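Local coordinates for conserved hypothetical protein (Sulfolobus solfataricus, PDB 2GF6) that binds coenzyme A and probably hydrolyses fatty acyl-CoA thioesters, as a putative thioesterase of the 4-hydroxybenzoyl-CoA thioesterase family, at residues Pro70-Asn82 and Phe93-Thr105. Numbering follows the deposited sequence.
Sequences PVKLGDKLTVLLN and FEFKVLKDGELTT. With COA (coenzyme A), chain F.
Strands 76-82 and 93-99 pair antiparallel, with Thr78-Leu98, Leu80-Lys96 and Asn82-Glu94 as hydrogen-bonded pairs and Val79-Val97 and Leu81-Phe95 as non-hydrogen-bonded pairs between them. At one end, Lys99 CG lies anti to the backbone N (chi1 -171°) and the chain bends at chi3, which carries NZ to within 2.7 Å of Asp75 OD2 in a salt bridge. That oxygen also accepts a hydrogen bond from the backbone N-H of Lys72, and the two donors arrive from opposite faces of the carboxylate, so that one bond closes the type II turn 72-75 on itself and the other ties it to the hairpin end of strand 93-99. At the far end, Asn82 and Glu94 lie side by side; ND2 of Asn82 donates to OE1 of Glu94 over 2.8 Å, from above the carboxylate plane, while Glu94 OE2 pairs with Lys84. On this same face Leu80 CD1 meets Leu98 CD1 at 3.7 Å. The other face is apolar: Val79 CG1 packs on Phe95 CB, and helix 26-45 covers Val79. In the loop leading into strand 76-85, Pro70 lines the coenzyme A pocket. The hairpin belongs to the antiparallel sheet that curls round the long helix 26-45, the hot-dog fold.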
loop_
_atom_site.group_PDB
_atom_site.type_symbol
_atom_site.label_atom_id
_atom_site.label_comp_id
_atom_site.label_asym_id
_atom_site.label_seq_id
_atom_site.Cartn_x
_atom_site.Cartn_y
_atom_site.Cartn_z
ATOM N N PRO A 70 -4.923 19.636 -1.952
ATOM C CA PRO A 70 -4.841 18.291 -2.458
ATOM C C PRO A 70 -3.827 18.210 -3.589
ATOM O O PRO A 70 -3.565 19.209 -4.256
ATOM C CB PRO A 70 -6.237 18.051 -3.009
ATOM C CG PRO A 70 -6.628 19.428 -3.551
ATOM C CD PRO A 70 -6.067 20.375 -2.534
ATOM N N VAL A 71 -3.276 17.021 -3.804
ATOM C CA VAL A 71 -2.528 16.736 -5.020
ATOM C C VAL A 71 -3.173 15.547 -5.752
ATOM O O VAL A 71 -3.729 14.625 -5.137
ATOM C CB VAL A 71 -0.982 16.515 -4.752
ATOM C CG1 VAL A 71 -0.365 17.800 -4.245
ATOM C CG2 VAL A 71 -0.710 15.414 -3.772
ATOM N N LYS A 72 -3.048 15.567 -7.064
ATOM C CA LYS A 72 -3.791 14.690 -7.936
ATOM C C LYS A 72 -2.902 13.896 -8.851
ATOM O O LYS A 72 -1.700 14.143 -8.970
ATOM C CB LYS A 72 -4.754 15.523 -8.790
ATOM C CG LYS A 72 -5.692 16.367 -7.937
ATOM C CD LYS A 72 -6.599 17.251 -8.759
ATOM C CE LYS A 72 -7.535 16.406 -9.616
ATOM N NZ LYS A 72 -8.890 16.996 -9.766
ATOM N N LEU A 73 -3.529 12.953 -9.540
ATOM C CA LEU A 73 -2.805 12.057 -10.409
ATOM C C LEU A 73 -2.104 12.872 -11.483
ATOM O O LEU A 73 -2.736 13.655 -12.184
ATOM C CB LEU A 73 -3.776 11.062 -11.021
ATOM C CG LEU A 73 -3.259 10.048 -12.024
ATOM C CD1 LEU A 73 -2.336 9.056 -11.401
ATOM C CD2 LEU A 73 -4.504 9.358 -12.651
ATOM N N GLY A 74 -0.789 12.705 -11.610
ATOM C CA GLY A 74 -0.048 13.428 -12.649
ATOM C C GLY A 74 0.678 14.674 -12.158
ATOM O O GLY A 74 1.635 15.118 -12.795
ATOM N N ASP A 75 0.251 15.251 -11.033
ATOM C CA ASP A 75 0.896 16.471 -10.549
ATOM C C ASP A 75 2.362 16.173 -10.292
ATOM O O ASP A 75 2.687 15.103 -9.799
ATOM C CB ASP A 75 0.220 16.969 -9.269
ATOM C CG ASP A 75 -1.129 17.631 -9.537
ATOM O OD1 ASP A 75 -1.485 17.843 -10.741
ATOM O OD2 ASP A 75 -1.820 17.953 -8.547
ATOM N N LYS A 76 3.242 17.100 -10.668
ATOM C CA LYS A 76 4.638 17.047 -10.234
ATOM C C LYS A 76 4.775 17.768 -8.912
ATOM O O LYS A 76 4.179 18.831 -8.719
ATOM C CB LYS A 76 5.573 17.726 -11.232
ATOM C CG LYS A 76 5.708 17.007 -12.558
ATOM C CD LYS A 76 6.749 17.692 -13.487
ATOM C CE LYS A 76 6.516 19.215 -13.721
ATOM N NZ LYS A 76 5.360 19.541 -14.616
ATOM N N LEU A 77 5.627 17.235 -8.043
ATOM C CA LEU A 77 5.817 17.762 -6.696
ATOM C C LEU A 77 7.292 17.963 -6.387
ATOM O O LEU A 77 8.151 17.292 -6.937
ATOM C CB LEU A 77 5.234 16.801 -5.663
ATOM C CG LEU A 77 3.810 16.324 -5.921
ATOM C CD1 LEU A 77 3.435 15.365 -4.863
ATOM C CD2 LEU A 77 2.810 17.461 -5.970
ATOM N N THR A 78 7.567 18.919 -5.517
ATOM C CA THR A 78 8.897 19.182 -5.037
ATOM C C THR A 78 8.781 19.067 -3.527
ATOM O O THR A 78 7.939 19.702 -2.921
ATOM C CB THR A 78 9.360 20.603 -5.466
ATOM O OG1 THR A 78 9.546 20.642 -6.884
ATOM C CG2 THR A 78 10.665 20.997 -4.782
ATOM N N VAL A 79 9.577 18.187 -2.929
ATOM C CA VAL A 79 9.667 18.108 -1.487
ATOM C C VAL A 79 10.948 18.851 -1.058
ATOM O O VAL A 79 12.012 18.659 -1.635
ATOM C CB VAL A 79 9.664 16.625 -0.987
ATOM C CG1 VAL A 79 9.427 16.548 0.507
ATOM C CG2 VAL A 79 8.625 15.793 -1.755
ATOM N N LEU A 80 10.794 19.719 -0.058
ATOM C CA LEU A 80 11.879 20.438 0.602
ATOM C C LEU A 80 12.105 19.838 1.989
ATOM O O LEU A 80 11.182 19.725 2.776
ATOM C CB LEU A 80 11.531 21.931 0.723
ATOM C CG LEU A 80 11.061 22.632 -0.556
ATOM C CD1 LEU A 80 10.833 24.098 -0.347
ATOM C CD2 LEU A 80 12.067 22.454 -1.672
ATOM N N LEU A 81 13.345 19.467 2.289
ATOM C CA LEU A 81 13.675 18.868 3.577
ATOM C C LEU A 81 14.485 19.802 4.472
ATOM O O LEU A 81 15.404 20.479 4.007
ATOM C CB LEU A 81 14.469 17.580 3.363
ATOM C CG LEU A 81 14.450 16.561 4.512
ATOM C CD1 LEU A 81 13.076 15.889 4.652
ATOM C CD2 LEU A 81 15.516 15.532 4.255
ATOM N N ASN A 82 14.150 19.797 5.759
ATOM C CA ASN A 82 14.937 20.480 6.771
ATOM C C ASN A 82 15.217 19.545 7.942
ATOM O O ASN A 82 14.421 19.463 8.868
ATOM C CB ASN A 82 14.183 21.709 7.271
ATOM C CG ASN A 82 15.014 22.565 8.237
ATOM O OD1 ASN A 82 16.069 23.048 7.867
ATOM N ND2 ASN A 82 14.516 22.771 9.462
ATOM N N PHE A 93 12.863 15.348 10.764
ATOM C CA PHE A 93 12.911 15.635 9.361
ATOM C C PHE A 93 11.670 16.421 9.049
ATOM O O PHE A 93 10.620 15.832 8.895
ATOM C CB PHE A 93 12.921 14.327 8.562
ATOM C CG PHE A 93 14.242 13.612 8.581
ATOM C CD1 PHE A 93 15.325 14.127 7.889
ATOM C CD2 PHE A 93 14.409 12.415 9.280
ATOM C CE1 PHE A 93 16.547 13.468 7.884
ATOM C CE2 PHE A 93 15.635 11.760 9.275
ATOM C CZ PHE A 93 16.704 12.289 8.582
ATOM N N GLU A 94 11.788 17.748 9.029
ATOM C CA GLU A 94 10.695 18.660 8.633
ATOM C C GLU A 94 10.613 18.712 7.110
ATOM O O GLU A 94 11.643 18.687 6.450
ATOM C CB GLU A 94 10.959 20.066 9.147
ATOM C CG GLU A 94 11.273 20.189 10.642
ATOM C CD GLU A 94 11.403 21.659 11.118
ATOM O OE1 GLU A 94 11.908 22.531 10.369
ATOM O OE2 GLU A 94 11.020 21.941 12.270
ATOM N N PHE A 95 9.407 18.800 6.548
ATOM C CA PHE A 95 9.260 18.819 5.097
ATOM C C PHE A 95 8.104 19.692 4.640
ATOM O O PHE A 95 7.145 19.880 5.385
ATOM C CB PHE A 95 9.091 17.401 4.541
ATOM C CG PHE A 95 7.815 16.723 4.964
ATOM C CD1 PHE A 95 6.609 16.991 4.305
ATOM C CD2 PHE A 95 7.808 15.784 6.010
ATOM C CE1 PHE A 95 5.422 16.364 4.687
ATOM C CE2 PHE A 95 6.608 15.152 6.393
ATOM C CZ PHE A 95 5.417 15.451 5.723
ATOM N N LYS A 96 8.226 20.225 3.424
ATOM C CA LYS A 96 7.156 20.943 2.742
ATOM C C LYS A 96 6.986 20.312 1.390
ATOM O O LYS A 96 7.977 19.943 0.756
ATOM C CB LYS A 96 7.512 22.408 2.536
ATOM C CG LYS A 96 7.879 23.150 3.807
ATOM C CD LYS A 96 8.216 24.609 3.554
ATOM C CE LYS A 96 8.322 25.376 4.880
ATOM N NZ LYS A 96 8.392 26.846 4.653
ATOM N N VAL A 97 5.739 20.199 0.938
ATOM C CA VAL A 97 5.457 19.807 -0.440
ATOM C C VAL A 97 4.929 21.003 -1.226
ATOM O O VAL A 97 4.050 21.728 -0.760
ATOM C CB VAL A 97 4.472 18.638 -0.529
ATOM C CG1 VAL A 97 4.263 18.198 -1.995
ATOM C CG2 VAL A 97 4.979 17.459 0.289
ATOM N N LEU A 98 5.498 21.217 -2.404
ATOM C CA LEU A 98 5.045 22.293 -3.304
ATOM C C LEU A 98 4.506 21.722 -4.604
ATOM O O LEU A 98 4.918 20.647 -5.064
ATOM C CB LEU A 98 6.178 23.260 -3.644
ATOM C CG LEU A 98 6.747 24.184 -2.578
ATOM C CD1 LEU A 98 7.333 23.410 -1.433
ATOM C CD2 LEU A 98 7.801 25.028 -3.230
ATOM N N LYS A 99 3.607 22.472 -5.213
ATOM C CA LYS A 99 3.087 22.120 -6.513
ATOM C C LYS A 99 2.955 23.406 -7.307
ATOM O O LYS A 99 2.336 24.364 -6.847
ATOM C CB LYS A 99 1.749 21.435 -6.365
ATOM C CG LYS A 99 1.246 20.858 -7.633
ATOM C CD LYS A 99 -0.160 20.368 -7.454
ATOM C CE LYS A 99 -1.160 21.225 -8.192
ATOM N NZ LYS A 99 -2.488 20.511 -8.289
ATOM N N ASP A 100 3.573 23.434 -8.482
ATOM C CA ASP A 100 3.702 24.664 -9.255
ATOM C C ASP A 100 4.150 25.781 -8.316
ATOM O O ASP A 100 3.612 26.885 -8.349
ATOM C CB ASP A 100 2.377 25.052 -9.941
ATOM C CG ASP A 100 1.755 23.905 -10.754
ATOM O OD1 ASP A 100 2.475 23.237 -11.537
ATOM O OD2 ASP A 100 0.530 23.684 -10.617
ATOM N N GLY A 101 5.123 25.474 -7.470
ATOM C CA GLY A 101 5.611 26.412 -6.482
ATOM C C GLY A 101 4.622 26.987 -5.465
ATOM O O GLY A 101 4.916 28.019 -4.862
ATOM N N GLU A 102 3.463 26.355 -5.258
ATOM C CA GLU A 102 2.584 26.709 -4.125
ATOM C C GLU A 102 2.576 25.605 -3.048
ATOM O O GLU A 102 2.640 24.403 -3.371
ATOM C CB GLU A 102 1.166 26.990 -4.635
ATOM C CG GLU A 102 1.045 28.281 -5.460
ATOM C CD GLU A 102 1.092 29.581 -4.611
ATOM O OE1 GLU A 102 0.973 29.488 -3.363
ATOM O OE2 GLU A 102 1.239 30.694 -5.186
ATOM N N LEU A 103 2.496 26.009 -1.777
ATOM C CA LEU A 103 2.573 25.070 -0.648
ATOM C C LEU A 103 1.309 24.265 -0.577
ATOM O O LEU A 103 0.234 24.834 -0.491
ATOM C CB LEU A 103 2.742 25.809 0.669
ATOM C CG LEU A 103 2.771 24.988 1.953
ATOM C CD1 LEU A 103 4.109 24.264 2.123
ATOM C CD2 LEU A 103 2.511 25.878 3.130
ATOM N N THR A 104 1.445 22.944 -0.628
ATOM C CA THR A 104 0.332 22.034 -0.520
ATOM C C THR A 104 0.311 21.301 0.797
ATOM O O THR A 104 -0.761 20.999 1.290
ATOM C CB THR A 104 0.333 20.938 -1.615
ATOM O OG1 THR A 104 1.482 20.079 -1.439
ATOM C CG2 THR A 104 0.271 21.557 -3.015
ATOM N N THR A 105 1.477 21.039 1.373
ATOM C CA THR A 105 1.578 20.151 2.515
ATOM C C THR A 105 2.784 20.533 3.329
ATOM O O THR A 105 3.792 20.934 2.762
ATOM C CB THR A 105 1.817 18.710 2.040
ATOM O OG1 THR A 105 1.176 18.484 0.765
ATOM C CG2 THR A 105 1.397 17.667 3.098
HETATM N N1A COA F . -7.327 21.780 12.551
HETATM C C2A COA F . -8.481 22.346 13.073
HETATM N N3A COA F . -9.375 22.997 12.243
HETATM C C4A COA F . -9.123 23.094 10.921
HETATM C C5A COA F . -7.971 22.546 10.374
HETATM C C6A COA F . -7.070 21.881 11.191
HETATM N N6A COA F . -5.981 21.339 10.652
HETATM N N7A COA F . -7.974 22.794 9.050
HETATM C C8A COA F . -9.091 23.477 8.745
HETATM N N9A COA F . -9.811 23.676 9.896
HETATM C C1B COA F . -11.042 24.484 10.053
HETATM C C2B COA F . -10.886 25.893 9.493
HETATM O O2B COA F . -10.449 26.809 10.459
HETATM C C3B COA F . -12.285 26.189 9.020
HETATM O O3B COA F . -13.082 26.578 10.103
HETATM P P3B COA F . -13.795 28.014 10.043
HETATM O O7A COA F . -14.542 28.191 11.344
HETATM O O8A COA F . -14.752 28.063 8.849
HETATM O O9A COA F . -12.683 29.045 9.953
HETATM C C4B COA F . -12.788 24.855 8.524
HETATM O O4B COA F . -12.137 23.908 9.354
HETATM C C5B COA F . -12.423 24.617 7.066
HETATM O O5B COA F . -11.162 25.163 6.752
HETATM P P1A COA F . -10.974 26.038 5.413
HETATM O O1A COA F . -9.506 26.292 5.146
HETATM O O2A COA F . -11.725 27.340 5.511
HETATM O O3A COA F . -11.542 25.033 4.276
HETATM P P2A COA F . -11.542 25.338 2.685
HETATM O O4A COA F . -10.565 26.429 2.348
HETATM O O5A COA F . -12.969 25.623 2.240
HETATM O O6A COA F . -11.050 23.978 2.000
HETATM C CBP COA F . -9.646 22.162 1.700
HETATM C CCP COA F . -10.343 23.019 2.737
HETATM C CDP COA F . -9.043 23.047 0.597
HETATM C CEP COA F . -10.703 21.231 1.106
HETATM C CAP COA F . -8.488 21.450 2.393
HETATM O OAP COA F . -7.506 22.389 2.755
HETATM C C9P COA F . -7.833 20.414 1.526
HETATM O O9P COA F . -8.263 20.136 0.232
HETATM N N8P COA F . -6.840 19.772 2.087
HETATM C C7P COA F . -6.145 18.742 1.367
HETATM C C6P COA F . -6.835 17.428 1.625
HETATM C C5P COA F . -5.877 16.335 1.280
HETATM O O5P COA F . -5.362 16.273 0.157
HETATM N N4P COA F . -5.627 15.525 2.281
HETATM C C3P COA F . -5.876 14.123 2.210
HETATM C C2P COA F . -4.598 13.406 1.860
HETATM S S1P COA F . -3.923 12.407 3.194
#